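Local coordinates for VirK protein (Legionella pneumophila, PDB 5XTA) that is of unknown function but belongs to the bacterial VirK family, is made with a signal sequence and is probably exported through the type II secretion pathway, at residues A[76-81]-A[90-95]; A[70-75]-A[94-99]; A[85-90]-A[109-114]; A[19-24]-A[41-46]. The protein carries 3 engineered substitutions. All coordinates share one frame; numbering follows the deposited sequence.

Contact 1: residues A[76-81]-A[90-95]; sequences DYSKFN and IKTTVL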
loop_
_atom_site.group_PDB
_atom_site.type_symbol
_atom_site.label_atom_id
_atom_site.label_comp_id
_atom_site.label_asym_id
_atom_site.label_seq_id
_atom_site.Cartn_x
_atom_site.Cartn_y
_atom_site.Cartn_z
ATOM N N ASP A 76 -0.206 -13.570 6.880
ATOM C CA ASP A 76 -1.574 -13.782 7.314
ATOM C C ASP A 76 -2.423 -13.181 6.243
ATOM O O ASP A 76 -2.536 -11.960 6.153
ATOM C CB ASP A 76 -1.849 -13.077 8.639
ATOM C CG ASP A 76 -1.275 -13.795 9.812
ATOM O OD1 ASP A 76 -0.722 -14.919 9.676
ATOM O OD2 ASP A 76 -1.373 -13.200 10.898
ATOM N N TYR A 77 -3.024 -14.036 5.442
ATOM C CA TYR A 77 -3.947 -13.624 4.424
ATOM C C TYR A 77 -5.390 -13.659 4.953
ATOM O O TYR A 77 -5.923 -14.738 5.306
ATOM C CB TYR A 77 -3.812 -14.539 3.218
ATOM C CG TYR A 77 -4.841 -14.313 2.148
ATOM C CD1 TYR A 77 -4.757 -13.221 1.303
ATOM C CD2 TYR A 77 -5.917 -15.182 1.985
ATOM C CE1 TYR A 77 -5.691 -13.019 0.292
ATOM C CE2 TYR A 77 -6.869 -14.968 0.997
ATOM C CZ TYR A 77 -6.752 -13.880 0.154
ATOM O OH TYR A 77 -7.674 -13.647 -0.820
ATOM N N SER A 78 -6.026 -12.493 4.972
ATOM C CA SER A 78 -7.386 -12.349 5.431
ATOM C C SER A 78 -8.296 -12.023 4.270
ATOM O O SER A 78 -8.029 -11.092 3.527
ATOM C CB SER A 78 -7.448 -11.256 6.460
ATOM O OG SER A 78 -6.707 -11.660 7.588
ATOM N N LYS A 79 -9.361 -12.817 4.129
ATOM C CA LYS A 79 -10.425 -12.612 3.159
ATOM C C LYS A 79 -11.702 -12.120 3.887
ATOM O O LYS A 79 -12.173 -12.755 4.816
ATOM C CB LYS A 79 -10.645 -13.937 2.430
ATOM C CG LYS A 79 -11.826 -13.993 1.477
ATOM C CD LYS A 79 -11.586 -13.145 0.261
ATOM C CE LYS A 79 -12.759 -13.300 -0.698
ATOM N NZ LYS A 79 -12.675 -12.307 -1.781
ATOM N N PHE A 80 -12.180 -10.946 3.501
ATOM C CA PHE A 80 -13.305 -10.272 4.157
ATOM C C PHE A 80 -14.493 -10.424 3.234
ATOM O O PHE A 80 -14.365 -10.201 2.031
ATOM C CB PHE A 80 -13.016 -8.779 4.311
ATOM C CG PHE A 80 -11.839 -8.472 5.180
ATOM C CD1 PHE A 80 -12.004 -8.261 6.532
ATOM C CD2 PHE A 80 -10.558 -8.388 4.648
ATOM C CE1 PHE A 80 -10.923 -7.978 7.346
ATOM C CE2 PHE A 80 -9.477 -8.097 5.461
ATOM C CZ PHE A 80 -9.666 -7.895 6.815
ATOM N N ASN A 81 -15.618 -10.847 3.789
ATOM C CA ASN A 81 -16.854 -11.018 3.060
ATOM C C ASN A 81 -17.998 -10.409 3.878
ATOM O O ASN A 81 -18.070 -10.628 5.081
ATOM C CB ASN A 81 -17.077 -12.502 2.851
ATOM C CG ASN A 81 -18.000 -12.796 1.695
ATOM O OD1 ASN A 81 -19.158 -12.391 1.682
ATOM N ND2 ASN A 81 -17.489 -13.501 0.719
ATOM N N ILE A 90 -14.518 -13.191 8.300
ATOM C CA ILE A 90 -13.112 -12.984 7.995
ATOM C C ILE A 90 -12.480 -14.334 8.098
ATOM O O ILE A 90 -12.528 -14.974 9.139
ATOM C CB ILE A 90 -12.384 -12.027 8.940
ATOM C CG1 ILE A 90 -13.134 -10.698 9.056
ATOM C CG2 ILE A 90 -10.942 -11.815 8.465
ATOM C CD1 ILE A 90 -14.222 -10.677 10.098
ATOM N N LYS A 91 -11.903 -14.769 6.999
ATOM C CA LYS A 91 -11.161 -15.976 6.986
ATOM C C LYS A 91 -9.672 -15.673 6.797
ATOM O O LYS A 91 -9.268 -15.053 5.827
ATOM C CB LYS A 91 -11.698 -16.912 5.926
ATOM C CG LYS A 91 -10.923 -18.223 5.968
ATOM C CD LYS A 91 -11.644 -19.401 5.379
ATOM C CE LYS A 91 -10.873 -20.686 5.677
ATOM N NZ LYS A 91 -10.963 -21.650 4.558
ATOM N N THR A 92 -8.872 -16.066 7.775
ATOM C CA THR A 92 -7.440 -15.827 7.745
ATOM C C THR A 92 -6.709 -17.127 7.480
ATOM O O THR A 92 -6.939 -18.111 8.166
ATOM C CB THR A 92 -6.972 -15.214 9.061
ATOM O OG1 THR A 92 -7.675 -13.994 9.242
ATOM C CG2 THR A 92 -5.414 -14.932 9.032
ATOM N N THR A 93 -5.873 -17.134 6.456
ATOM C CA THR A 93 -5.089 -18.279 6.068
ATOM C C THR A 93 -3.625 -17.939 6.295
ATOM O O THR A 93 -3.113 -16.900 5.811
ATOM C CB THR A 93 -5.368 -18.636 4.593
ATOM O OG1 THR A 93 -6.750 -19.000 4.459
ATOM C CG2 THR A 93 -4.504 -19.793 4.132
ATOM N N VAL A 94 -2.936 -18.798 7.036
ATOM C CA VAL A 94 -1.569 -18.494 7.394
ATOM C C VAL A 94 -0.647 -19.262 6.459
ATOM O O VAL A 94 -0.773 -20.490 6.332
ATOM C CB VAL A 94 -1.289 -18.810 8.863
ATOM C CG1 VAL A 94 0.107 -18.405 9.226
ATOM C CG2 VAL A 94 -2.284 -18.107 9.774
ATOM N N LEU A 95 0.278 -18.533 5.823
ATOM C CA LEU A 95 1.176 -19.053 4.797
ATOM C C LEU A 95 2.643 -18.776 5.122
ATOM O O LEU A 95 2.983 -17.698 5.570
ATOM C CB LEU A 95 0.837 -18.393 3.467
ATOM C CG LEU A 95 -0.623 -18.513 3.025
ATOM C CD1 LEU A 95 -0.916 -17.417 2.027
ATOM C CD2 LEU A 95 -0.925 -19.879 2.434
#
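Four backbone hydrogen bonds zip 76-81 to 90-95, the two arms of an antiparallel beta hairpin in the six-stranded sheet of this VirK fold. Tyr-77 and Thr-93 form one hydrogen-bonded pair, Lys-79 and Lys-91 the next. The shortest bond runs from Thr-93 N to Tyr-77 O at 2.7 Å, and the straightest from Lys-79 N to Lys-91 O, with 171° at the hydrogen; all four donors lie in the plane of the carbonyl they meet. Between these rungs CA-H...O contacts fill in, the closest from Thr-92 CA to Tyr-77 O at 3.1 Å.

On the face bearing Ser-78 and Thr-92 the two hydroxyls bridge the strands: OG of Ser-78 and OG1 of Thr-92 lie 3.0 Å apart and are hydrogen-bonded, each anti to its own carbonyl carbon. Asp-76 stands alongside Val-94 on the same face, and its OD1 touches both methyls, 3.6 Å from Val-94 CG2.

The opposite face carries Tyr-77, whose ring turns its edge to Thr-93 CB. Its OH is hydrogen-bonded to Asp-65 of the second subunit, and Phe-62 of that subunit meets the ring, so this side of the hairpin is an assembly interface.

Back on the Ser-78 face, Phe-80 and Ile-90 run side by side in the same direction toward the interior, where Phe-22 lies nearly parallel to the Phe-80 ring. Ile-90 lays CG2 over one face of that ring, while its CG1 reaches Phe-80 CD1 at 3.7 Å.

Contact 2: residues A[70-75]-A[94-99]; sequences RGTPMF and VLNASS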
loop_
_atom_site.group_PDB
_atom_site.type_symbol
_atom_site.label_atom_id
_atom_site.label_comp_id
_atom_site.label_asym_id
_atom_site.label_seq_id
_atom_site.Cartn_x
_atom_site.Cartn_y
_atom_site.Cartn_z
ATOM N N ARG A 70 5.825 -18.460 15.675
ATOM C CA ARG A 70 6.390 -17.191 16.138
ATOM C C ARG A 70 7.802 -17.099 15.646
ATOM O O ARG A 70 8.573 -18.063 15.782
ATOM C CB ARG A 70 6.482 -17.095 17.648
ATOM C CG ARG A 70 5.207 -17.303 18.425
ATOM C CD ARG A 70 5.379 -16.718 19.825
ATOM N NE ARG A 70 4.896 -15.337 19.845
ATOM C CZ ARG A 70 3.610 -14.981 19.866
ATOM N NH1 ARG A 70 2.634 -15.899 19.899
ATOM N NH2 ARG A 70 3.291 -13.690 19.862
ATOM N N GLY A 71 8.131 -15.952 15.060
ATOM C CA GLY A 71 9.498 -15.643 14.661
ATOM C C GLY A 71 9.840 -16.077 13.263
ATOM O O GLY A 71 10.913 -15.732 12.765
ATOM N N THR A 72 8.942 -16.824 12.617
ATOM C CA THR A 72 9.147 -17.237 11.241
ATOM C C THR A 72 8.436 -16.296 10.254
ATOM O O THR A 72 7.299 -15.892 10.507
ATOM C CB THR A 72 8.643 -18.657 11.029
ATOM O OG1 THR A 72 9.378 -19.520 11.902
ATOM C CG2 THR A 72 8.855 -19.101 9.568
ATOM N N PRO A 73 9.084 -15.976 9.116
ATOM C CA PRO A 73 8.374 -15.120 8.148
ATOM C C PRO A 73 7.113 -15.772 7.552
ATOM O O PRO A 73 7.178 -16.871 6.964
ATOM C CB PRO A 73 9.440 -14.837 7.094
ATOM C CG PRO A 73 10.717 -14.979 7.833
ATOM C CD PRO A 73 10.471 -16.195 8.679
HETATM N N MSE A 74 5.961 -15.121 7.761
HETATM C CA MSE A 74 4.668 -15.652 7.357
HETATM C C MSE A 74 3.806 -14.573 6.780
HETATM O O MSE A 74 4.021 -13.385 7.026
HETATM C CB MSE A 74 3.956 -16.202 8.579
HETATM C CG MSE A 74 4.486 -17.573 8.952
HETATM SE SE MSE A 74 3.550 -18.020 10.607
HETATM C CE MSE A 74 4.536 -16.698 11.690
ATOM N N PHE A 75 2.824 -14.971 5.983
ATOM C CA PHE A 75 1.754 -14.023 5.557
ATOM C C PHE A 75 0.489 -14.501 6.229
ATOM O O PHE A 75 0.169 -15.690 6.158
ATOM C CB PHE A 75 1.518 -14.023 4.070
ATOM C CG PHE A 75 2.649 -13.443 3.270
ATOM C CD1 PHE A 75 2.936 -12.085 3.335
ATOM C CD2 PHE A 75 3.378 -14.237 2.408
ATOM C CE1 PHE A 75 3.968 -11.544 2.577
ATOM C CE2 PHE A 75 4.400 -13.708 1.644
ATOM C CZ PHE A 75 4.696 -12.354 1.731
ATOM N N VAL A 94 -2.936 -18.798 7.036
ATOM C CA VAL A 94 -1.569 -18.494 7.394
ATOM C C VAL A 94 -0.647 -19.262 6.459
ATOM O O VAL A 94 -0.773 -20.490 6.332
ATOM C CB VAL A 94 -1.289 -18.810 8.863
ATOM C CG1 VAL A 94 0.107 -18.405 9.226
ATOM C CG2 VAL A 94 -2.284 -18.107 9.774
ATOM N N LEU A 95 0.278 -18.533 5.823
ATOM C CA LEU A 95 1.176 -19.053 4.797
ATOM C C LEU A 95 2.643 -18.776 5.122
ATOM O O LEU A 95 2.983 -17.698 5.570
ATOM C CB LEU A 95 0.837 -18.393 3.467
ATOM C CG LEU A 95 -0.623 -18.513 3.025
ATOM C CD1 LEU A 95 -0.916 -17.417 2.027
ATOM C CD2 LEU A 95 -0.925 -19.879 2.434
ATOM N N ASN A 96 3.505 -19.768 4.907
ATOM C CA ASN A 96 4.951 -19.567 4.996
ATOM C C ASN A 96 5.331 -18.578 3.896
ATOM O O ASN A 96 4.981 -18.772 2.732
ATOM C CB ASN A 96 5.666 -20.900 4.842
ATOM C CG ASN A 96 7.156 -20.768 4.966
ATOM O OD1 ASN A 96 7.797 -20.127 4.143
ATOM N ND2 ASN A 96 7.708 -21.328 6.006
ATOM N N ALA A 97 6.019 -17.504 4.260
ATOM C CA ALA A 97 6.277 -16.420 3.299
ATOM C C ALA A 97 7.253 -16.868 2.225
ATOM O O ALA A 97 7.175 -16.419 1.095
ATOM C CB ALA A 97 6.814 -15.202 4.020
ATOM N N SER A 98 8.173 -17.749 2.596
ATOM C CA SER A 98 9.176 -18.244 1.665
ATOM C C SER A 98 8.584 -19.259 0.686
ATOM O O SER A 98 8.746 -19.132 -0.530
ATOM C CB SER A 98 10.346 -18.867 2.441
ATOM O OG SER A 98 11.425 -19.089 1.563
ATOM N N SER A 99 7.882 -20.247 1.226
ATOM C CA SER A 99 7.393 -21.377 0.431
ATOM C C SER A 99 5.943 -21.278 -0.007
ATOM O O SER A 99 5.540 -21.924 -0.975
ATOM C CB SER A 99 7.584 -22.670 1.230
ATOM O OG SER A 99 6.665 -22.768 2.305
#
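The backbones of 70-75 and 94-99 pair antiparallel at Phe-75/Leu-95 and Met-74/Asn-96, the touching parts running 108° apart end to end. Phe-75 N gives a bond of 2.8 Å to Leu-95 O in the carbonyl plane, and Leu-95 N returns one to Phe-75 O nearly along its C=O axis. Beyond the pair of Met-74 and Asn-96, Ala-97 N reaches Pro-73 O at 3.0 Å; this bond is straight at the hydrogen, but the donor stands 38° above the carbonyl plane.

Ala-97 points its methyl at the other segment, CB lying 3.4 Å from Pro-73 O and also touching Pro-73 CB. CD2 and CE2 of Phe-75 lie against the same residue, CE2 3.7 Å from Ala-97 CB. Arg-60 of the same chain makes a cation-pi contact with this ring. The selenomethionine at Met-74 is extended as far as SE (chi2 176°) and bends there; the side chain crosses Val-94 obliquely, SE 3.7 Å from its CG1. Tyr-100 of the third subunit packs on Pro-73 and Ala-97, while Phe-62 of the second packs on Leu-95.

With its CG anti to the backbone N, Asn-96 holds the following turn through OD1, which accepts a bond from Ser-99 N at 2.9 Å, straight at the hydrogen though from above the amide carbonyl plane, and a weak one from Ser-98 N. The open end of the 74-83/87-96 hairpin thus finishes in an Asx motif, where the strand gives way to residues of helical backbone angles.

Contact 3: residues A[85-90]-A[109-114]; sequences EGDASI and NCKLGD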
loop_
_atom_site.group_PDB
_atom_site.type_symbol
_atom_site.label_atom_id
_atom_site.label_comp_id
_atom_site.label_asym_id
_atom_site.label_seq_id
_atom_site.Cartn_x
_atom_site.Cartn_y
_atom_site.Cartn_z
ATOM N N GLU A 85 -27.339 -8.970 4.020
ATOM C CA GLU A 85 -28.058 -9.067 5.301
ATOM C C GLU A 85 -27.239 -8.523 6.491
ATOM O O GLU A 85 -27.735 -8.471 7.611
ATOM C CB GLU A 85 -28.488 -10.519 5.553
ATOM C CG GLU A 85 -29.458 -11.095 4.498
ATOM C CD GLU A 85 -29.461 -12.633 4.456
ATOM O OE1 GLU A 85 -28.350 -13.235 4.384
ATOM O OE2 GLU A 85 -30.572 -13.249 4.515
ATOM N N GLY A 86 -25.995 -8.127 6.265
ATOM C CA GLY A 86 -25.137 -7.619 7.333
ATOM C C GLY A 86 -24.250 -8.664 7.975
ATOM O O GLY A 86 -23.551 -8.354 8.949
ATOM N N ASP A 87 -24.252 -9.897 7.453
ATOM C CA ASP A 87 -23.446 -10.981 8.031
ATOM C C ASP A 87 -22.034 -10.915 7.424
ATOM O O ASP A 87 -21.883 -10.908 6.197
ATOM C CB ASP A 87 -24.066 -12.351 7.755
ATOM C CG ASP A 87 -25.543 -12.428 8.158
ATOM O OD1 ASP A 87 -25.863 -12.074 9.299
ATOM O OD2 ASP A 87 -26.384 -12.827 7.328
ATOM N N ALA A 88 -21.029 -10.796 8.286
ATOM C CA ALA A 88 -19.666 -10.625 7.870
ATOM C C ALA A 88 -18.845 -11.829 8.313
ATOM O O ALA A 88 -19.075 -12.394 9.370
ATOM C CB ALA A 88 -19.075 -9.355 8.463
ATOM N N SER A 89 -17.893 -12.226 7.483
ATOM C CA SER A 89 -16.889 -13.188 7.902
ATOM C C SER A 89 -15.490 -12.758 7.498
ATOM O O SER A 89 -15.298 -12.022 6.504
ATOM C CB SER A 89 -17.198 -14.564 7.341
ATOM O OG SER A 89 -16.972 -14.617 5.954
ATOM N N ILE A 90 -14.518 -13.191 8.300
ATOM C CA ILE A 90 -13.112 -12.984 7.995
ATOM C C ILE A 90 -12.480 -14.334 8.098
ATOM O O ILE A 90 -12.528 -14.974 9.139
ATOM C CB ILE A 90 -12.384 -12.027 8.940
ATOM C CG1 ILE A 90 -13.134 -10.698 9.056
ATOM C CG2 ILE A 90 -10.942 -11.815 8.465
ATOM C CD1 ILE A 90 -14.222 -10.677 10.098
ATOM N N ASN A 109 -16.813 -14.742 12.534
ATOM C CA ASN A 109 -18.072 -14.256 11.980
ATOM C C ASN A 109 -18.607 -13.151 12.841
ATOM O O ASN A 109 -18.512 -13.226 14.052
ATOM C CB ASN A 109 -19.061 -15.404 11.855
ATOM C CG ASN A 109 -18.518 -16.521 10.966
ATOM O OD1 ASN A 109 -18.720 -16.508 9.768
ATOM N ND2 ASN A 109 -17.795 -17.455 11.553
ATOM N N CYS A 110 -19.102 -12.106 12.199
ATOM C CA CYS A 110 -19.571 -10.886 12.835
ATOM C C CYS A 110 -20.789 -10.337 12.165
ATOM O O CYS A 110 -21.165 -10.784 11.123
ATOM C CB CYS A 110 -18.543 -9.753 12.845
ATOM S SG CYS A 110 -16.856 -10.126 12.479
ATOM N N LYS A 111 -21.390 -9.361 12.806
ATOM C CA LYS A 111 -22.472 -8.620 12.222
ATOM C C LYS A 111 -22.014 -7.178 11.927
ATOM O O LYS A 111 -21.316 -6.553 12.729
ATOM C CB LYS A 111 -23.671 -8.667 13.190
ATOM C CG LYS A 111 -24.980 -8.142 12.601
ATOM C CD LYS A 111 -26.066 -9.209 12.369
ATOM C CE LYS A 111 -27.017 -8.841 11.217
ATOM N NZ LYS A 111 -26.961 -9.813 10.083
ATOM N N LEU A 112 -22.440 -6.659 10.781
ATOM C CA LEU A 112 -22.185 -5.299 10.395
ATOM C C LEU A 112 -22.788 -4.347 11.434
ATOM O O LEU A 112 -23.945 -4.513 11.833
ATOM C CB LEU A 112 -22.833 -5.013 9.042
ATOM C CG LEU A 112 -22.764 -3.582 8.529
ATOM C CD1 LEU A 112 -21.323 -3.066 8.383
ATOM C CD2 LEU A 112 -23.495 -3.452 7.214
ATOM N N GLY A 113 -22.011 -3.363 11.878
ATOM C CA GLY A 113 -22.497 -2.410 12.848
ATOM C C GLY A 113 -22.239 -2.841 14.275
ATOM O O GLY A 113 -22.242 -2.011 15.164
ATOM N N ASP A 114 -22.039 -4.135 14.493
ATOM C CA ASP A 114 -21.739 -4.673 15.800
ATOM C C ASP A 114 -20.250 -4.991 16.082
ATOM O O ASP A 114 -19.555 -4.127 16.654
ATOM C CB ASP A 114 -22.612 -5.927 16.056
ATOM C CG ASP A 114 -22.541 -6.424 17.500
ATOM O OD1 ASP A 114 -22.118 -5.662 18.415
ATOM O OD2 ASP A 114 -22.941 -7.594 17.717
#
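A second antiparallel hairpin, strands 87-96 and 102-111, is joined here at its open end, within the six-stranded sheet, where Cys-110 forms the disulfide with Cys-29. Ala-88 and Cys-110 are its hydrogen-bonded pair: Ala-88 N to Cys-110 O and Cys-110 N to Ala-88 O are both 2.8 Å, each donor about 31° above the carbonyl plane. Leu-112 N adds a third bond to Gly-86 O at 2.7 Å, in the carbonyl plane, just past the regular strands.

Lys-111 supplies the polar side-chain link. Its chain leaves anti to the backbone N (chi1 -169°) and bends at chi2 and chi4, which brings NZ alongside the Asp-87 carboxylate. NZ makes a salt bridge of 2.6 Å with Asp-87 OD1, coming from above the carboxylate plane, and a second bond of 2.9 Å to Glu-85 O. One ammonium therefore ties the carboxylate to the loop before the strand; Asp-83 OD1 accepts from Asp-87 N at the same turn. Gly-86, at positive phi (94°), lets the backbone pass close to Lys-111 and Leu-112; Leu-112 CB lies against Gly-86 O and CA.

On the same face as Asp-87, Asn-109 touches Ser-89 CB with OD1, which accepts a hydrogen bond from Gln-107 NE2. The other face is apolar: Phe-116 packs on Ala-88, Ile-90 and Cys-110, and Ile-90 turns its CD1 to within 3.6 Å of Cys-110 SG.

Contact 4: residues A[19-24]-A[41-46]; sequences RITFVI and SVTPNA. With SO4 (sulfate ion), chain E.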
loop_
_atom_site.group_PDB
_atom_site.type_symbol
_atom_site.label_atom_id
_atom_site.label_comp_id
_atom_site.label_asym_id
_atom_site.label_seq_id
_atom_site.Cartn_x
_atom_site.Cartn_y
_atom_site.Cartn_z
ATOM N N ARG A 19 -12.091 5.013 -0.633
ATOM C CA ARG A 19 -11.294 3.937 -0.071
ATOM C C ARG A 19 -11.911 3.479 1.268
ATOM O O ARG A 19 -12.206 4.281 2.123
ATOM C CB ARG A 19 -9.854 4.384 0.085
ATOM C CG ARG A 19 -8.989 3.229 0.583
ATOM C CD ARG A 19 -7.552 3.317 0.143
ATOM N NE ARG A 19 -6.765 2.231 0.748
ATOM C CZ ARG A 19 -5.452 2.117 0.638
ATOM N NH1 ARG A 19 -4.792 3.047 -0.036
ATOM N NH2 ARG A 19 -4.804 1.080 1.202
ATOM N N ILE A 20 -12.148 2.180 1.393
ATOM C CA ILE A 20 -12.831 1.586 2.525
ATOM C C ILE A 20 -11.867 1.107 3.633
ATOM O O ILE A 20 -10.829 0.523 3.361
ATOM C CB ILE A 20 -13.647 0.386 1.980
ATOM C CG1 ILE A 20 -14.712 0.850 0.946
ATOM C CG2 ILE A 20 -14.300 -0.422 3.058
ATOM C CD1 ILE A 20 -15.505 2.091 1.318
ATOM N N THR A 21 -12.265 1.276 4.881
ATOM C CA THR A 21 -11.543 0.748 6.034
ATOM C C THR A 21 -12.472 -0.147 6.853
ATOM O O THR A 21 -13.606 0.237 7.175
ATOM C CB THR A 21 -10.967 1.881 6.909
ATOM O OG1 THR A 21 -10.000 2.611 6.151
ATOM C CG2 THR A 21 -10.254 1.327 8.141
ATOM N N PHE A 22 -11.963 -1.330 7.193
ATOM C CA PHE A 22 -12.632 -2.302 8.054
ATOM C C PHE A 22 -12.046 -2.231 9.462
ATOM O O PHE A 22 -10.818 -2.322 9.627
ATOM C CB PHE A 22 -12.483 -3.724 7.522
ATOM C CG PHE A 22 -13.024 -3.896 6.154
ATOM C CD1 PHE A 22 -14.387 -3.907 5.937
ATOM C CD2 PHE A 22 -12.179 -3.970 5.056
ATOM C CE1 PHE A 22 -14.912 -4.039 4.658
ATOM C CE2 PHE A 22 -12.705 -4.069 3.777
ATOM C CZ PHE A 22 -14.073 -4.128 3.585
ATOM N N VAL A 23 -12.943 -2.034 10.439
ATOM C CA VAL A 23 -12.619 -2.089 11.860
ATOM C C VAL A 23 -13.375 -3.251 12.519
ATOM O O VAL A 23 -14.612 -3.308 12.522
ATOM C CB VAL A 23 -12.872 -0.758 12.563
ATOM C CG1 VAL A 23 -12.385 -0.812 14.000
ATOM C CG2 VAL A 23 -12.130 0.364 11.851
ATOM N N ILE A 24 -12.617 -4.195 13.042
ATOM C CA ILE A 24 -13.168 -5.397 13.596
ATOM C C ILE A 24 -12.868 -5.498 15.053
ATOM O O ILE A 24 -11.697 -5.437 15.466
ATOM C CB ILE A 24 -12.623 -6.606 12.861
ATOM C CG1 ILE A 24 -12.849 -6.295 11.384
ATOM C CG2 ILE A 24 -13.311 -7.895 13.348
ATOM C CD1 ILE A 24 -12.868 -7.437 10.445
ATOM N N SER A 41 -7.919 -2.904 12.569
ATOM C CA SER A 41 -8.287 -2.001 11.493
ATOM C C SER A 41 -7.449 -2.363 10.277
ATOM O O SER A 41 -6.207 -2.576 10.384
ATOM C CB SER A 41 -8.022 -0.572 11.930
ATOM O OG SER A 41 -8.052 0.330 10.840
ATOM N N VAL A 42 -8.100 -2.425 9.122
ATOM C CA VAL A 42 -7.393 -2.742 7.863
ATOM C C VAL A 42 -8.022 -1.915 6.758
ATOM O O VAL A 42 -9.227 -1.881 6.639
ATOM C CB VAL A 42 -7.500 -4.241 7.455
ATOM C CG1 VAL A 42 -6.842 -4.514 6.092
ATOM C CG2 VAL A 42 -6.854 -5.159 8.495
ATOM N N THR A 43 -7.190 -1.307 5.916
ATOM C CA THR A 43 -7.677 -0.624 4.732
ATOM C C THR A 43 -7.018 -1.214 3.479
ATOM O O THR A 43 -5.903 -0.891 3.157
ATOM C CB THR A 43 -7.623 0.934 4.799
ATOM O OG1 THR A 43 -8.028 1.486 3.530
ATOM C CG2 THR A 43 -6.298 1.484 5.107
ATOM N N PRO A 44 -7.742 -2.086 2.765
ATOM C CA PRO A 44 -7.229 -2.627 1.510
ATOM C C PRO A 44 -7.268 -1.609 0.412
ATOM O O PRO A 44 -8.101 -0.713 0.435
ATOM C CB PRO A 44 -8.160 -3.789 1.212
ATOM C CG PRO A 44 -9.241 -3.767 2.254
ATOM C CD PRO A 44 -9.119 -2.516 3.057
ATOM N N ASN A 45 -6.366 -1.714 -0.559
ATOM C CA ASN A 45 -6.391 -0.762 -1.683
ATOM C C ASN A 45 -7.374 -1.160 -2.798
ATOM O O ASN A 45 -7.512 -0.419 -3.763
ATOM C CB ASN A 45 -4.992 -0.572 -2.243
ATOM C CG ASN A 45 -4.608 -1.638 -3.222
ATOM O OD1 ASN A 45 -4.836 -2.840 -2.985
ATOM N ND2 ASN A 45 -4.024 -1.219 -4.343
ATOM N N ALA A 46 -8.022 -2.332 -2.647
ATOM C CA ALA A 46 -8.991 -2.884 -3.599
ATOM C C ALA A 46 -10.162 -3.571 -2.880
ATOM O O ALA A 46 -10.013 -4.134 -1.799
ATOM C CB ALA A 46 -8.308 -3.887 -4.505
HETATM S S SO4 E . -1.349 2.071 0.520
HETATM O O1 SO4 E . -2.052 3.322 0.852
HETATM O O2 SO4 E . -2.407 1.214 -0.051
HETATM O O3 SO4 E . -0.338 2.417 -0.472
HETATM O O4 SO4 E . -0.803 1.450 1.732
#
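Thr-43 O is gripped by two donors: Arg-19 NH2 at 3.0 Å, with the oxygen 9° from the guanidinium plane, and Asn-45 ND2 of the third subunit. Thr-43 OG1 donates one sound bond to Ile-20 O at 3.0 Å, from above that carbonyl plane, and accepts a weak one from Arg-19 NE. The extended Arg-19 chain crosses Thr-43 at about a right angle; NE also reaches Pro-44 O weakly, and Asn-45 CA rests over one guanidinium face. The outer edge faces a sulfate, probably from the crystallisation liquor, with Arg-19 NH2 2.7 Å from O2 and NH1 2.9 Å from O1. Arg-19 of each of the other three subunits binds the same ion, which probably offsets the repulsion between the gathered arginines.

Phe-22 and Val-42 form the hydrogen-bonded pair, Phe-22 N to Val-42 O and Val-42 N to Phe-22 O both 2.8 Å. Pro-44 meets the edge of the Phe-22 ring, CG 3.8 Å from CE2, and Ile-20 CG2 lies over one face. This is an antiparallel pairing in the smaller, three-stranded sheet, whose 38-42 edge continues into a strand of the third subunit; its arginine end probably lies where the four subunits meet.

How the contacts relate
Contact 4 comes first along the chain, bringing 41-46 back to 19-24 and closing a loop in the three-stranded sheet before the others open. Contacts 1 and 2 lie on one hairpin, 74-83 with 87-96: the two end on the same part of strand 87-96, contact 1 on the hairpin-loop side, sharing Val-94 and Leu-95, with centres about 14 Å apart. Contact 3 crosses both: 85-90 starts between their segments, runs into 90-95 at Ile-90 and pairs onward with 109-114, giving three neighbouring strands of the large sheet. At that shared residue Ile-24 of contact 4 packs on Ile-90, joining the sheets. Contacts 2 and 3 stand about 28 Å apart, centre to centre.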